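Local atomic coordinates of small heat shock protein hsp20 family (Sulfolobus solfataricus, PDB entry 4RZK), a protein that probably binds unfolding proteins as a dimeric small heat shock protein, represented here by its alpha-crystallin domain. Residues A24-V29 with I47-E52; E5-L10 with R54-E59. All blocks are in the same frame, centred on the assembly; numbering follows the deposited sequence.

Interaction 1. Residues A24-V29 with I47-E52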
# COMPACT_ATOMS: atom_id res chain seq x y z
N ALA A 24 8.23 4.55 1.13
CA ALA A 24 7.97 3.30 0.44
C ALA A 24 6.62 2.71 0.75
O ALA A 24 6.22 2.65 1.90
CB ALA A 24 9.06 2.30 0.77
N GLU A 25 5.94 2.22 -0.27
CA GLU A 25 4.69 1.55 -0.05
C GLU A 25 4.93 0.08 -0.10
O GLU A 25 5.34 -0.46 -1.10
CB GLU A 25 3.75 1.87 -1.16
CG GLU A 25 3.48 3.32 -1.33
CD GLU A 25 2.27 3.50 -2.17
OE1 GLU A 25 1.80 2.52 -2.75
OE2 GLU A 25 1.76 4.62 -2.24
N VAL A 26 4.60 -0.56 0.99
CA VAL A 26 4.78 -1.98 1.08
C VAL A 26 3.57 -2.61 1.75
O VAL A 26 3.69 -3.19 2.81
CB VAL A 26 6.00 -2.25 1.94
CG1 VAL A 26 5.93 -3.63 2.56
CG2 VAL A 26 7.27 -2.06 1.15
N PRO A 27 2.40 -2.52 1.14
CA PRO A 27 1.23 -3.02 1.86
C PRO A 27 1.14 -4.54 1.87
O PRO A 27 1.60 -5.20 0.94
CB PRO A 27 0.06 -2.40 1.09
CG PRO A 27 0.59 -2.22 -0.29
CD PRO A 27 2.04 -1.91 -0.15
N GLY A 28 0.54 -5.07 2.93
CA GLY A 28 0.38 -6.49 3.12
C GLY A 28 1.22 -6.91 4.29
O GLY A 28 0.89 -7.84 5.01
N VAL A 29 2.30 -6.18 4.49
CA VAL A 29 3.36 -6.61 5.37
C VAL A 29 3.26 -5.96 6.74
O VAL A 29 2.96 -4.78 6.84
CB VAL A 29 4.71 -6.30 4.71
CG1 VAL A 29 5.84 -6.54 5.66
CG2 VAL A 29 4.88 -7.16 3.47
N ILE A 47 15.74 -1.73 1.29
CA ILE A 47 14.52 -2.09 2.00
C ILE A 47 14.00 -3.49 1.67
O ILE A 47 13.79 -3.82 0.52
CB ILE A 47 13.40 -1.10 1.69
CG1 ILE A 47 13.74 0.28 2.20
CG2 ILE A 47 12.10 -1.56 2.31
CD1 ILE A 47 13.01 1.37 1.46
N THR A 48 13.76 -4.29 2.70
CA THR A 48 13.24 -5.63 2.54
C THR A 48 11.96 -5.83 3.32
O THR A 48 11.95 -5.64 4.51
CB THR A 48 14.23 -6.63 3.13
OG1 THR A 48 15.18 -7.00 2.14
CG2 THR A 48 13.51 -7.85 3.57
N ALA A 49 10.90 -6.25 2.66
CA ALA A 49 9.65 -6.54 3.34
C ALA A 49 9.11 -7.90 2.98
O ALA A 49 8.98 -8.23 1.82
CB ALA A 49 8.62 -5.47 3.02
N LYS A 50 8.80 -8.71 3.99
CA LYS A 50 8.32 -10.07 3.76
C LYS A 50 7.04 -10.45 4.50
O LYS A 50 6.90 -10.20 5.68
CB LYS A 50 9.41 -11.07 4.13
CG LYS A 50 9.91 -11.90 2.97
CD LYS A 50 11.42 -11.98 2.98
CE LYS A 50 12.00 -11.72 1.61
NZ LYS A 50 11.84 -12.90 0.72
N SER A 51 6.13 -11.07 3.80
CA SER A 51 4.91 -11.58 4.39
C SER A 51 4.48 -12.70 3.48
O SER A 51 4.98 -12.80 2.39
CB SER A 51 3.86 -10.48 4.49
OG SER A 51 2.79 -10.73 3.62
N GLU A 52 3.60 -13.58 3.93
CA GLU A 52 3.30 -14.74 3.12
C GLU A 52 2.70 -14.38 1.78
O GLU A 52 3.10 -14.89 0.75
CB GLU A 52 2.29 -15.61 3.84
CG GLU A 52 2.89 -16.62 4.79
CD GLU A 52 1.88 -17.65 5.22
OE1 GLU A 52 1.64 -18.59 4.44
OE2 GLU A 52 1.31 -17.50 6.31
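Ala24 meets Ile47 through methyl groups alone, its CB lying 4.1 Å from Ile47 CD1, and this pair begins the apolar seam that joins two strands of the alpha-crystallin domain, an immunoglobulin-like beta-sandwich. No hydrogen bond joins 24-29 to 47-52; side chains directed from each backbone toward the other make the contact, as between the layers of a sandwich. Val26 comes next in the interior, where CG1, held anti to the backbone N (chi1 156°), comes to Ala49 CB at 3.3 Å, with CG2 farther from the same methyl. From Val26 to Val29 the chain makes a type II beta turn, with Pro27 and Gly28 at its middle positions. Gly28 has the positive phi of that turn, 113°, where a CB would press against the carbonyl oxygen of Pro27. Its backbone also hydrogen-bonds to the second subunit, so the turn lies at the dimer interface. Beyond the turn, Val29 divides its two methyls between the end of strand 44-50 and the residue after it. CG1 reaches back to Ala49 CB at 4.0 Å, and the small alanine thus sits beneath branches of both valines, while Val29 CG2 packs 3.6 Å from Ser51 CB.

Interaction 2. Residues E5-L10 with R54-E59; sequences EEREPL and RQYYKE
Arg7 and Tyr56 meet through both backbone and side chain. The amide N of Arg7 donates to Gln55 O at 2.9 Å, in the plane of that carbonyl. Arg7 O in turn accepts from Tyr57 N at 3.2 Å, with the donor nearly along the C=O axis, and Tyr56 CA brings its hydrogen to the same oxygen. Arg7 thus spans Tyr56 by bonding to the residues before and after it, the pattern of a parallel bridge. Arg7 and Tyr56 extend side by side in the same direction; Tyr56 CE1 lies over the centre of one guanidinium face, although the two planes are inclined by 51°. On the opposite surface of the sheet, the carboxylate of Glu6 reaches Tyr57 CB. Farther on, Pro9 sets its ring against Lys58 and Tyr56: CG touches Lys58 CB at 3.4 Å, and CD rests against Tyr56 CB. Lys58 turns at chi2 (86°), which places CD against Glu8 CG; its NZ forms a long, weak salt bridge of 3.4 Å with Glu8 OE1. In the alpha-crystallin fold this short parallel pairing adds the N-terminal strand 6-16 to the sheet beside 55-61, whose other neighbour is the antiparallel strand 44-50. Outside the pair, the polar partner of Tyr56 OH is Pro27 O, in a hydrogen bond modelled too short for its exact geometry to be trusted. Arg7 NH1 also comes within 3.5 Å of Arg54 CD, and the two arginine side chains run side by side, their guanidinium planes turned 72° apart and their like charges close. Glu25 of the second subunit forms salt bridges with both arginines, and its negative charge probably offsets their repulsion across the dimer interface.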
# COMPACT_ATOMS: atom_id res chain seq x y z
N GLU A 5 6.10 -14.01 -6.02
CA GLU A 5 6.97 -13.20 -6.83
C GLU A 5 7.37 -11.97 -6.05
O GLU A 5 6.52 -11.26 -5.56
CB GLU A 5 6.26 -12.79 -8.11
CG GLU A 5 7.21 -12.34 -9.19
CD GLU A 5 6.48 -11.78 -10.36
OE1 GLU A 5 5.26 -11.59 -10.25
OE2 GLU A 5 7.11 -11.52 -11.39
N GLU A 6 8.66 -11.70 -5.97
CA GLU A 6 9.14 -10.50 -5.32
C GLU A 6 8.74 -9.29 -6.14
O GLU A 6 8.71 -9.34 -7.36
CB GLU A 6 10.65 -10.57 -5.18
CG GLU A 6 11.24 -9.58 -4.21
CD GLU A 6 12.50 -10.09 -3.56
OE1 GLU A 6 13.57 -9.93 -4.16
OE2 GLU A 6 12.42 -10.65 -2.46
N ARG A 7 8.44 -8.19 -5.47
CA ARG A 7 7.96 -6.99 -6.14
C ARG A 7 8.79 -5.80 -5.76
O ARG A 7 9.36 -5.76 -4.69
CB ARG A 7 6.51 -6.72 -5.75
CG ARG A 7 5.50 -7.63 -6.41
CD ARG A 7 4.20 -7.60 -5.64
NE ARG A 7 3.61 -6.27 -5.65
CZ ARG A 7 2.46 -5.97 -5.07
NH1 ARG A 7 1.78 -6.91 -4.46
NH2 ARG A 7 2.00 -4.74 -5.12
N GLU A 8 8.83 -4.80 -6.62
CA GLU A 8 9.55 -3.60 -6.29
C GLU A 8 8.55 -2.55 -5.88
O GLU A 8 7.68 -2.19 -6.65
CB GLU A 8 10.33 -3.13 -7.50
CG GLU A 8 11.00 -1.80 -7.33
CD GLU A 8 11.97 -1.52 -8.44
OE1 GLU A 8 11.72 -0.60 -9.23
OE2 GLU A 8 12.96 -2.23 -8.53
N PRO A 9 8.69 -2.08 -4.66
CA PRO A 9 7.74 -1.17 -4.05
C PRO A 9 7.76 0.21 -4.65
O PRO A 9 8.80 0.63 -5.13
CB PRO A 9 8.22 -1.10 -2.60
CG PRO A 9 9.62 -1.57 -2.62
CD PRO A 9 9.65 -2.59 -3.69
N LEU A 10 6.64 0.90 -4.64
CA LEU A 10 6.64 2.28 -5.07
C LEU A 10 7.39 3.05 -4.02
O LEU A 10 7.11 2.95 -2.85
CB LEU A 10 5.22 2.80 -5.15
CG LEU A 10 4.22 2.11 -6.06
CD1 LEU A 10 2.91 2.87 -6.03
CD2 LEU A 10 4.73 2.02 -7.48
N ARG A 54 2.73 -11.28 0.26
CA ARG A 54 3.50 -10.30 -0.50
C ARG A 54 4.94 -10.14 -0.04
O ARG A 54 5.19 -10.07 1.14
CB ARG A 54 2.77 -8.96 -0.48
CG ARG A 54 1.74 -8.84 -1.57
CD ARG A 54 0.71 -7.78 -1.28
NE ARG A 54 -0.45 -8.33 -0.61
CZ ARG A 54 -1.63 -8.49 -1.18
NH1 ARG A 54 -2.63 -9.00 -0.51
NH2 ARG A 54 -1.79 -8.14 -2.44
N GLN A 55 5.87 -10.08 -0.98
CA GLN A 55 7.26 -9.83 -0.64
C GLN A 55 7.89 -8.71 -1.48
O GLN A 55 7.72 -8.68 -2.67
CB GLN A 55 8.07 -11.13 -0.70
CG GLN A 55 7.74 -12.08 -1.84
CD GLN A 55 6.50 -12.91 -1.59
OE1 GLN A 55 6.35 -13.52 -0.55
NE2 GLN A 55 5.61 -12.93 -2.56
N TYR A 56 8.60 -7.78 -0.84
CA TYR A 56 9.19 -6.65 -1.54
C TYR A 56 10.67 -6.51 -1.26
O TYR A 56 11.12 -6.77 -0.17
CB TYR A 56 8.54 -5.34 -1.15
CG TYR A 56 7.03 -5.30 -1.10
CD1 TYR A 56 6.32 -4.66 -2.09
CD2 TYR A 56 6.34 -5.85 -0.05
CE1 TYR A 56 4.95 -4.61 -2.04
CE2 TYR A 56 4.97 -5.79 0.00
CZ TYR A 56 4.28 -5.17 -1.00
OH TYR A 56 2.92 -5.10 -0.96
N TYR A 57 11.41 -6.10 -2.27
CA TYR A 57 12.78 -5.66 -2.12
C TYR A 57 13.01 -4.42 -2.96
O TYR A 57 12.61 -4.38 -4.10
CB TYR A 57 13.75 -6.77 -2.52
CG TYR A 57 15.20 -6.39 -2.52
CD1 TYR A 57 16.01 -6.66 -1.44
CD2 TYR A 57 15.77 -5.78 -3.61
CE1 TYR A 57 17.35 -6.32 -1.45
CE2 TYR A 57 17.10 -5.43 -3.62
CZ TYR A 57 17.88 -5.71 -2.54
OH TYR A 57 19.19 -5.36 -2.56
N LYS A 58 13.64 -3.41 -2.39
CA LYS A 58 14.01 -2.23 -3.16
C LYS A 58 15.37 -1.72 -2.75
O LYS A 58 15.73 -1.80 -1.60
CB LYS A 58 12.98 -1.13 -2.99
CG LYS A 58 13.35 0.17 -3.67
CD LYS A 58 12.93 0.17 -5.12
CE LYS A 58 12.52 1.56 -5.57
NZ LYS A 58 12.82 1.76 -7.01
N GLU A 59 16.12 -1.19 -3.70
CA GLU A 59 17.36 -0.53 -3.37
C GLU A 59 17.39 0.83 -4.02
O GLU A 59 17.03 0.98 -5.17
CB GLU A 59 18.56 -1.39 -3.72
CG GLU A 59 19.21 -1.12 -5.05
CD GLU A 59 20.29 -2.13 -5.36
OE1 GLU A 59 20.88 -2.07 -6.45
OE2 GLU A 59 20.54 -2.99 -4.50

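The centres of interactions 1 and 2 are about 7 Å apart, and their residues touch. Along the chain the order is 5-10, 24-29, 47-52, 54-59, so that interaction 2 encloses interaction 1 in sequence. Strand 6-16 leads into 19-25 and strand 44-50 into 55-61, and each pair is adjacent in the mixed sheet, which folds over on itself as the sandwich of the alpha-crystallin domain. Tyr56 joins the two contacts: its N lies 2.7 Å from Ala49 O, probably as a hydrogen bond, while its ring packs on Val26. Both contacts reach the second subunit, so the packing of the domain and the formation of the dimer draw on the same region.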